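Local coordinates for DUF4875 domain-containing protein (Desulfovibrio piger, PDB 4LG3) that is of unknown function but carries a DUF4875 domain, a family grouped with the CamS-like proteins, at residues Leu80-Val92 with Glu127-Gly139. Sequence-based numbering, arbitrary orientation.
Sequences LDSQPGPAFGKTV and ELKIQCLWGEMRG. With EDO (1,2-ethanediol), chain H.
The hairpin loop joining antiparallel strands 75-81 and 92-98 reaches out from the main sheet and lies against helix 125-137, where S82, Q83 and T91 gather round Q131. Q131 stretches its side chain straight out from the helix (chi2 -166°), and its terminal amide uses both ends: OE1 accepts from S82 OG at 2.6 Å, and NE2 gives to T91 OG1 at 2.9 Å, with the hydroxyl in the amide plane. S82 OG in turn accepts a hydrogen bond from T91 N, so one hydroxyl ties the two loop ends together and to the helix. Q83 comes in alongside Q131, running the other way, and its NE2 donates to L128 O (2.8 Å, 155° at the hydrogen), a carbonyl already bonded to C132 N in the helix. Further along, glycine meets glycine: G89 CA sits 3.8 Å from G135 CA and makes a CH···O contact with Q131 O. F88 then lays CD2 over the centre of the R138 guanidinium, 3.6 Å above its plane, while R138 NE and W134 NE1 both donate to O1 of an ethanediol that most likely came from the crystallisation solution. Since Q131 NE2 also bonds L169 O, both ends of this buried amide are satisfied, which should fix its flip and the loop's position on the helix.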
ATOM      1  N   LEU A  80       0.112  -2.540   1.458  1.00 33.36           N
ATOM      2  CA  LEU A  80      -1.049  -2.212   0.663  1.00 32.49           C
ATOM      3  C   LEU A  80      -0.785  -0.872  -0.015  1.00 38.24           C
ATOM      4  O   LEU A  80      -0.585   0.134   0.665  1.00 37.92           O
ATOM      5  CB  LEU A  80      -2.336  -2.192   1.503  1.00 32.40           C
ATOM      6  CG  LEU A  80      -3.624  -1.696   0.839  1.00 35.32           C
ATOM      7  CD1 LEU A  80      -4.101  -2.666  -0.237  1.00 34.11           C
ATOM      8  CD2 LEU A  80      -4.702  -1.478   1.883  1.00 33.54           C
ATOM      9  N   ASP A  81      -0.768  -0.875  -1.362  1.00 36.36           N
ATOM     10  CA  ASP A  81      -0.574   0.347  -2.150  1.00 37.18           C
ATOM     11  C   ASP A  81      -1.924   0.950  -2.575  1.00 40.67           C
ATOM     12  O   ASP A  81      -2.913   0.233  -2.663  1.00 39.45           O
ATOM     13  CB  ASP A  81       0.319   0.097  -3.376  1.00 37.79           C
ATOM     14  CG  ASP A  81       1.750  -0.244  -3.032  1.00 38.50           C
ATOM     15  OD1 ASP A  81       2.359   0.493  -2.216  1.00 36.63           O
ATOM     16  OD2 ASP A  81       2.285  -1.210  -3.622  1.00 44.46           O
ATOM     17  N   SER A  82      -1.950   2.265  -2.835  1.00 39.47           N
ATOM     18  CA  SER A  82      -3.147   3.020  -3.237  1.00 41.04           C
ATOM     19  C   SER A  82      -3.725   2.526  -4.559  1.00 46.63           C
ATOM     20  O   SER A  82      -4.929   2.642  -4.784  1.00 49.12           O
ATOM     21  CB  SER A  82      -2.842   4.510  -3.333  1.00 43.90           C
ATOM     22  OG  SER A  82      -1.792   4.765  -4.253  1.00 50.39           O
ATOM     23  N   GLN A  83      -2.873   1.975  -5.420  1.00 41.62           N
ATOM     24  CA  GLN A  83      -3.238   1.463  -6.731  1.00 41.85           C
ATOM     25  C   GLN A  83      -2.026   0.814  -7.411  1.00 43.42           C
ATOM     26  O   GLN A  83      -0.894   1.067  -6.990  1.00 41.63           O
ATOM     27  CB  GLN A  83      -3.771   2.626  -7.609  1.00 45.04           C
ATOM     28  CG  GLN A  83      -2.749   3.722  -7.933  1.00 49.88           C
ATOM     29  CD  GLN A  83      -3.324   4.828  -8.747  1.00 58.64           C
ATOM     30  OE1 GLN A  83      -4.238   4.665  -9.553  1.00 67.77           O
ATOM     31  NE2 GLN A  83      -2.817   5.987  -8.538  1.00 57.22           N
ATOM     32  N   PRO A  84      -2.205   0.016  -8.492  1.00 39.22           N
ATOM     33  CA  PRO A  84      -1.018  -0.460  -9.241  1.00 38.17           C
ATOM     34  C   PRO A  84      -0.290   0.737  -9.874  1.00 44.01           C
ATOM     35  O   PRO A  84      -0.908   1.740 -10.203  1.00 44.94           O
ATOM     36  CB  PRO A  84      -1.613  -1.369 -10.326  1.00 38.81           C
ATOM     37  CG  PRO A  84      -3.004  -1.636  -9.899  1.00 43.03           C
ATOM     38  CD  PRO A  84      -3.454  -0.429  -9.142  1.00 39.37           C
ATOM     39  N   GLY A  85       1.002   0.636 -10.042  1.00 40.85           N
ATOM     40  CA  GLY A  85       1.753   1.719 -10.654  1.00 41.87           C
ATOM     41  C   GLY A  85       3.219   1.759 -10.285  1.00 43.94           C
ATOM     42  O   GLY A  85       3.673   0.954  -9.470  1.00 41.72           O
ATOM     43  N   PRO A  86       3.983   2.713 -10.863  1.00 41.96           N
ATOM     44  CA  PRO A  86       5.418   2.823 -10.504  1.00 42.59           C
ATOM     45  C   PRO A  86       5.596   3.361  -9.074  1.00 49.20           C
ATOM     46  O   PRO A  86       4.615   3.714  -8.425  1.00 49.87           O
ATOM     47  CB  PRO A  86       5.980   3.781 -11.566  1.00 45.22           C
ATOM     48  CG  PRO A  86       4.804   4.606 -11.983  1.00 49.35           C
ATOM     49  CD  PRO A  86       3.585   3.736 -11.854  1.00 43.46           C
ATOM     50  N   ALA A  87       6.841   3.431  -8.585  1.00 46.48           N
ATOM     51  CA  ALA A  87       7.178   3.893  -7.234  1.00 45.43           C
ATOM     52  C   ALA A  87       6.520   5.223  -6.868  1.00 50.76           C
ATOM     53  O   ALA A  87       6.048   5.370  -5.744  1.00 51.71           O
ATOM     54  CB  ALA A  87       8.689   4.024  -7.096  1.00 46.47           C
ATOM     55  N   PHE A  88       6.499   6.199  -7.796  1.00 47.15           N
ATOM     56  CA  PHE A  88       5.935   7.522  -7.511  1.00 45.29           C
ATOM     57  C   PHE A  88       4.646   7.761  -8.285  1.00 48.25           C
ATOM     58  O   PHE A  88       4.353   8.886  -8.657  1.00 49.32           O
ATOM     59  CB  PHE A  88       6.986   8.607  -7.767  1.00 47.69           C
ATOM     60  CG  PHE A  88       8.219   8.347  -6.927  1.00 48.37           C
ATOM     61  CD1 PHE A  88       8.201   8.559  -5.547  1.00 49.16           C
ATOM     62  CD2 PHE A  88       9.373   7.818  -7.501  1.00 49.98           C
ATOM     63  CE1 PHE A  88       9.312   8.248  -4.760  1.00 49.73           C
ATOM     64  CE2 PHE A  88      10.486   7.507  -6.711  1.00 52.37           C
ATOM     65  CZ  PHE A  88      10.440   7.706  -5.341  1.00 50.16           C
ATOM     66  N   GLY A  89       3.872   6.688  -8.467  1.00 43.68           N
ATOM     67  CA  GLY A  89       2.562   6.694  -9.107  1.00 43.53           C
ATOM     68  C   GLY A  89       1.517   6.105  -8.177  1.00 46.94           C
ATOM     69  O   GLY A  89       0.389   5.819  -8.591  1.00 47.44           O
ATOM     70  N   LYS A  90       1.899   5.912  -6.900  1.00 42.02           N
ATOM     71  CA  LYS A  90       1.073   5.284  -5.860  1.00 41.66           C
ATOM     72  C   LYS A  90       1.700   5.559  -4.524  1.00 44.00           C
ATOM     73  O   LYS A  90       2.854   6.005  -4.481  1.00 41.77           O
ATOM     74  CB  LYS A  90       0.954   3.744  -6.088  1.00 42.36           C
ATOM     75  CG  LYS A  90       2.278   3.023  -5.871  1.00 32.91           C
ATOM     76  CD  LYS A  90       2.372   1.624  -6.441  1.00 40.87           C
ATOM     77  CE  LYS A  90       3.729   1.066  -6.087  1.00 36.21           C
ATOM     78  NZ  LYS A  90       3.979  -0.201  -6.771  1.00 44.78           N
ATOM     79  N   THR A  91       0.943   5.294  -3.429  1.00 40.34           N
ATOM     80  CA  THR A  91       1.406   5.476  -2.049  1.00 38.50           C
ATOM     81  C   THR A  91       0.939   4.313  -1.190  1.00 38.63           C
ATOM     82  O   THR A  91       0.074   3.562  -1.590  1.00 36.06           O
ATOM     83  CB  THR A  91       0.943   6.828  -1.439  1.00 42.91           C
ATOM     84  OG1 THR A  91      -0.483   6.911  -1.437  1.00 40.55           O
ATOM     85  CG2 THR A  91       1.580   8.038  -2.095  1.00 37.90           C
ATOM     86  N   VAL A  92       1.497   4.201   0.003  1.00 37.23           N
ATOM     87  CA  VAL A  92       1.204   3.187   1.012  1.00 36.61           C
ATOM     88  C   VAL A  92      -0.055   3.570   1.766  1.00 40.97           C
ATOM     89  O   VAL A  92      -0.117   4.653   2.343  1.00 41.50           O
ATOM     90  CB  VAL A  92       2.408   3.023   1.993  1.00 38.50           C
ATOM     91  CG1 VAL A  92       2.109   2.021   3.098  1.00 37.16           C
ATOM     92  CG2 VAL A  92       3.656   2.630   1.236  1.00 37.00           C
ATOM     93  N   GLU A 127      -7.905  11.775  -6.316  1.00 51.04           N
ATOM     94  CA  GLU A 127      -6.600  11.623  -5.655  1.00 47.63           C
ATOM     95  C   GLU A 127      -5.765  10.542  -6.359  1.00 48.39           C
ATOM     96  O   GLU A 127      -4.569  10.729  -6.583  1.00 48.49           O
ATOM     97  CB  GLU A 127      -6.780  11.299  -4.173  1.00 46.97           C
ATOM     98  CG  GLU A 127      -7.082  12.525  -3.316  1.00 46.72           C
ATOM     99  CD  GLU A 127      -7.580  12.249  -1.906  1.00 49.06           C
ATOM    100  OE1 GLU A 127      -8.090  11.137  -1.641  1.00 53.01           O
ATOM    101  OE2 GLU A 127      -7.526  13.182  -1.079  1.00 55.07           O
ATOM    102  N   LEU A 128      -6.416   9.455  -6.756  1.00 42.86           N
ATOM    103  CA  LEU A 128      -5.804   8.329  -7.455  1.00 41.23           C
ATOM    104  C   LEU A 128      -5.379   8.704  -8.872  1.00 46.23           C
ATOM    105  O   LEU A 128      -4.309   8.284  -9.317  1.00 46.01           O
ATOM    106  CB  LEU A 128      -6.771   7.133  -7.475  1.00 40.83           C
ATOM    107  CG  LEU A 128      -6.998   6.413  -6.130  1.00 42.97           C
ATOM    108  CD1 LEU A 128      -8.171   5.479  -6.229  1.00 43.20           C
ATOM    109  CD2 LEU A 128      -5.761   5.677  -5.673  1.00 41.03           C
ATOM    110  N   LYS A 129      -6.182   9.528  -9.555  1.00 45.67           N
ATOM    111  CA  LYS A 129      -5.884  10.041 -10.890  1.00 47.16           C
ATOM    112  C   LYS A 129      -4.676  10.980 -10.814  1.00 52.87           C
ATOM    113  O   LYS A 129      -3.811  10.907 -11.689  1.00 54.66           O
ATOM    114  CB  LYS A 129      -7.120  10.763 -11.497  1.00 51.77           C
ATOM    115  CG  LYS A 129      -6.940  11.302 -12.926  1.00 70.33           C
ATOM    116  CD  LYS A 129      -7.133  10.223 -14.001  1.00 88.78           C
ATOM    117  CE  LYS A 129      -6.166  10.366 -15.160  1.00104.10           C
ATOM    118  NZ  LYS A 129      -6.019   9.090 -15.920  1.00112.77           N
ATOM    119  N   ILE A 130      -4.596  11.833  -9.769  1.00 49.00           N
ATOM    120  CA  ILE A 130      -3.490  12.786  -9.600  1.00 50.57           C
ATOM    121  C   ILE A 130      -2.177  11.991  -9.455  1.00 55.32           C
ATOM    122  O   ILE A 130      -1.172  12.348 -10.098  1.00 55.84           O
ATOM    123  CB  ILE A 130      -3.734  13.779  -8.412  1.00 53.99           C
ATOM    124  CG1 ILE A 130      -4.875  14.757  -8.723  1.00 55.23           C
ATOM    125  CG2 ILE A 130      -2.466  14.562  -8.051  1.00 55.84           C
ATOM    126  CD1 ILE A 130      -5.370  15.576  -7.516  1.00 56.78           C
ATOM    127  N   GLN A 131      -2.210  10.894  -8.643  1.00 50.30           N
ATOM    128  CA  GLN A 131      -1.085   9.962  -8.390  1.00 48.29           C
ATOM    129  C   GLN A 131      -0.602   9.304  -9.664  1.00 53.09           C
ATOM    130  O   GLN A 131       0.599   9.193  -9.883  1.00 52.36           O
ATOM    131  CB  GLN A 131      -1.497   8.855  -7.415  1.00 46.38           C
ATOM    132  CG  GLN A 131      -1.622   9.326  -5.992  1.00 41.87           C
ATOM    133  CD  GLN A 131      -1.686   8.156  -5.069  1.00 47.11           C
ATOM    134  OE1 GLN A 131      -2.212   7.089  -5.406  1.00 40.12           O
ATOM    135  NE2 GLN A 131      -1.153   8.333  -3.886  1.00 40.00           N
ATOM    136  N   CYS A 132      -1.554   8.881 -10.495  1.00 52.08           N
ATOM    137  CA  CYS A 132      -1.301   8.258 -11.787  1.00 54.15           C
ATOM    138  C   CYS A 132      -0.615   9.265 -12.744  1.00 56.88           C
ATOM    139  O   CYS A 132       0.395   8.912 -13.370  1.00 56.27           O
ATOM    140  CB  CYS A 132      -2.595   7.709 -12.376  1.00 56.41           C
ATOM    141  SG  CYS A 132      -2.376   6.861 -13.962  1.00 62.12           S
ATOM    142  N   LEU A 133      -1.126  10.521 -12.811  1.00 52.37           N
ATOM    143  CA  LEU A 133      -0.536  11.574 -13.632  1.00 54.16           C
ATOM    144  C   LEU A 133       0.850  11.929 -13.123  1.00 58.54           C
ATOM    145  O   LEU A 133       1.769  11.996 -13.925  1.00 58.15           O
ATOM    146  CB  LEU A 133      -1.421  12.814 -13.696  1.00 56.31           C
ATOM    147  CG  LEU A 133      -2.787  12.666 -14.374  1.00 62.30           C
ATOM    148  CD1 LEU A 133      -3.515  13.990 -14.412  1.00 64.61           C
ATOM    149  CD2 LEU A 133      -2.662  12.100 -15.772  1.00 64.21           C
ATOM    150  N   TRP A 134       1.018  12.059 -11.786  1.00 56.22           N
ATOM    151  CA  TRP A 134       2.302  12.304 -11.111  1.00 55.51           C
ATOM    152  C   TRP A 134       3.344  11.299 -11.599  1.00 58.66           C
ATOM    153  O   TRP A 134       4.384  11.708 -12.102  1.00 59.13           O
ATOM    154  CB  TRP A 134       2.147  12.198  -9.577  1.00 52.57           C
ATOM    155  CG  TRP A 134       3.323  12.733  -8.812  1.00 53.79           C
ATOM    156  CD1 TRP A 134       4.507  12.094  -8.570  1.00 55.70           C
ATOM    157  CD2 TRP A 134       3.454  14.048  -8.248  1.00 55.13           C
ATOM    158  NE1 TRP A 134       5.362  12.921  -7.879  1.00 55.68           N
ATOM    159  CE2 TRP A 134       4.743  14.129  -7.668  1.00 58.92           C
ATOM    160  CE3 TRP A 134       2.591  15.159  -8.146  1.00 57.89           C
ATOM    161  CZ2 TRP A 134       5.184  15.271  -6.973  1.00 59.65           C
ATOM    162  CZ3 TRP A 134       3.033  16.294  -7.477  1.00 60.95           C
ATOM    163  CH2 TRP A 134       4.315  16.347  -6.901  1.00 61.50           C
ATOM    164  N   GLY A 135       3.021  10.008 -11.493  1.00 54.05           N
ATOM    165  CA  GLY A 135       3.885   8.911 -11.920  1.00 53.69           C
ATOM    166  C   GLY A 135       4.258   8.902 -13.391  1.00 60.82           C
ATOM    167  O   GLY A 135       5.399   8.589 -13.737  1.00 61.80           O
ATOM    168  N   GLU A 136       3.312   9.257 -14.264  1.00 58.66           N
ATOM    169  CA  GLU A 136       3.484   9.274 -15.715  1.00 60.57           C
ATOM    170  C   GLU A 136       4.282  10.451 -16.227  1.00 64.87           C
ATOM    171  O   GLU A 136       4.991  10.328 -17.232  1.00 65.78           O
ATOM    172  CB  GLU A 136       2.111   9.318 -16.399  1.00 63.47           C
ATOM    173  CG  GLU A 136       1.433   7.958 -16.491  1.00 80.70           C
ATOM    174  CD  GLU A 136       0.091   7.906 -17.202  1.00111.78           C
ATOM    175  OE1 GLU A 136      -0.370   8.953 -17.714  1.00101.30           O
ATOM    176  OE2 GLU A 136      -0.504   6.804 -17.242  1.00111.96           O
HETATM  177  N   MSE A 137       4.131  11.604 -15.567  1.00 60.83           N
HETATM  178  CA  MSE A 137       4.658  12.890 -16.017  1.00 61.75           C
HETATM  179  C   MSE A 137       5.959  13.352 -15.362  1.00 64.44           C
HETATM  180  O   MSE A 137       6.691  14.119 -16.004  1.00 65.69           O
HETATM  181  CB  MSE A 137       3.588  13.979 -15.786  1.00 64.28           C
HETATM  182  CG  MSE A 137       2.346  13.814 -16.648  1.00 71.22           C
HETATM  183 SE   MSE A 137       0.948  15.127 -16.287  0.75 80.53          SE
HETATM  184  CE  MSE A 137      -0.367  14.378 -17.404  1.00 78.11           C
ATOM    185  N   ARG A 138       6.234  12.925 -14.106  1.00 58.27           N
ATOM    186  CA  ARG A 138       7.370  13.385 -13.293  1.00 57.76           C
ATOM    187  C   ARG A 138       8.735  13.299 -13.994  1.00 63.55           C
ATOM    188  O   ARG A 138       9.558  14.200 -13.800  1.00 63.82           O
ATOM    189  CB  ARG A 138       7.427  12.699 -11.933  1.00 53.19           C
ATOM    190  CG  ARG A 138       7.586  11.189 -11.982  1.00 54.22           C
ATOM    191  CD  ARG A 138       7.562  10.577 -10.606  1.00 46.94           C
ATOM    192  NE  ARG A 138       8.663  10.997  -9.717  1.00 55.96           N
ATOM    193  CZ  ARG A 138       9.927  10.585  -9.816  1.00 64.36           C
ATOM    194  NH1 ARG A 138      10.298   9.783 -10.809  1.00 57.52           N
ATOM    195  NH2 ARG A 138      10.832  10.985  -8.934  1.00 43.03           N
ATOM    196  N   GLY A 139       8.925  12.277 -14.839  1.00 61.16           N
ATOM    197  CA  GLY A 139      10.144  12.094 -15.632  1.00 62.82           C
ATOM    198  C   GLY A 139      10.472  13.258 -16.563  1.00 70.32           C
ATOM    199  O   GLY A 139      11.641  13.466 -16.901  1.00 70.74           O
TER
HETATM  200  C1  EDO H 305       8.786  13.659  -6.146  1.00 53.07           C
HETATM  201  O1  EDO H 305       8.159  12.608  -6.915  1.00 48.12           O
HETATM  202  C2  EDO H 305       7.950  14.092  -4.860  1.00 58.83           C
HETATM  203  O2  EDO H 305       7.096  13.028  -4.336  1.00 57.80           O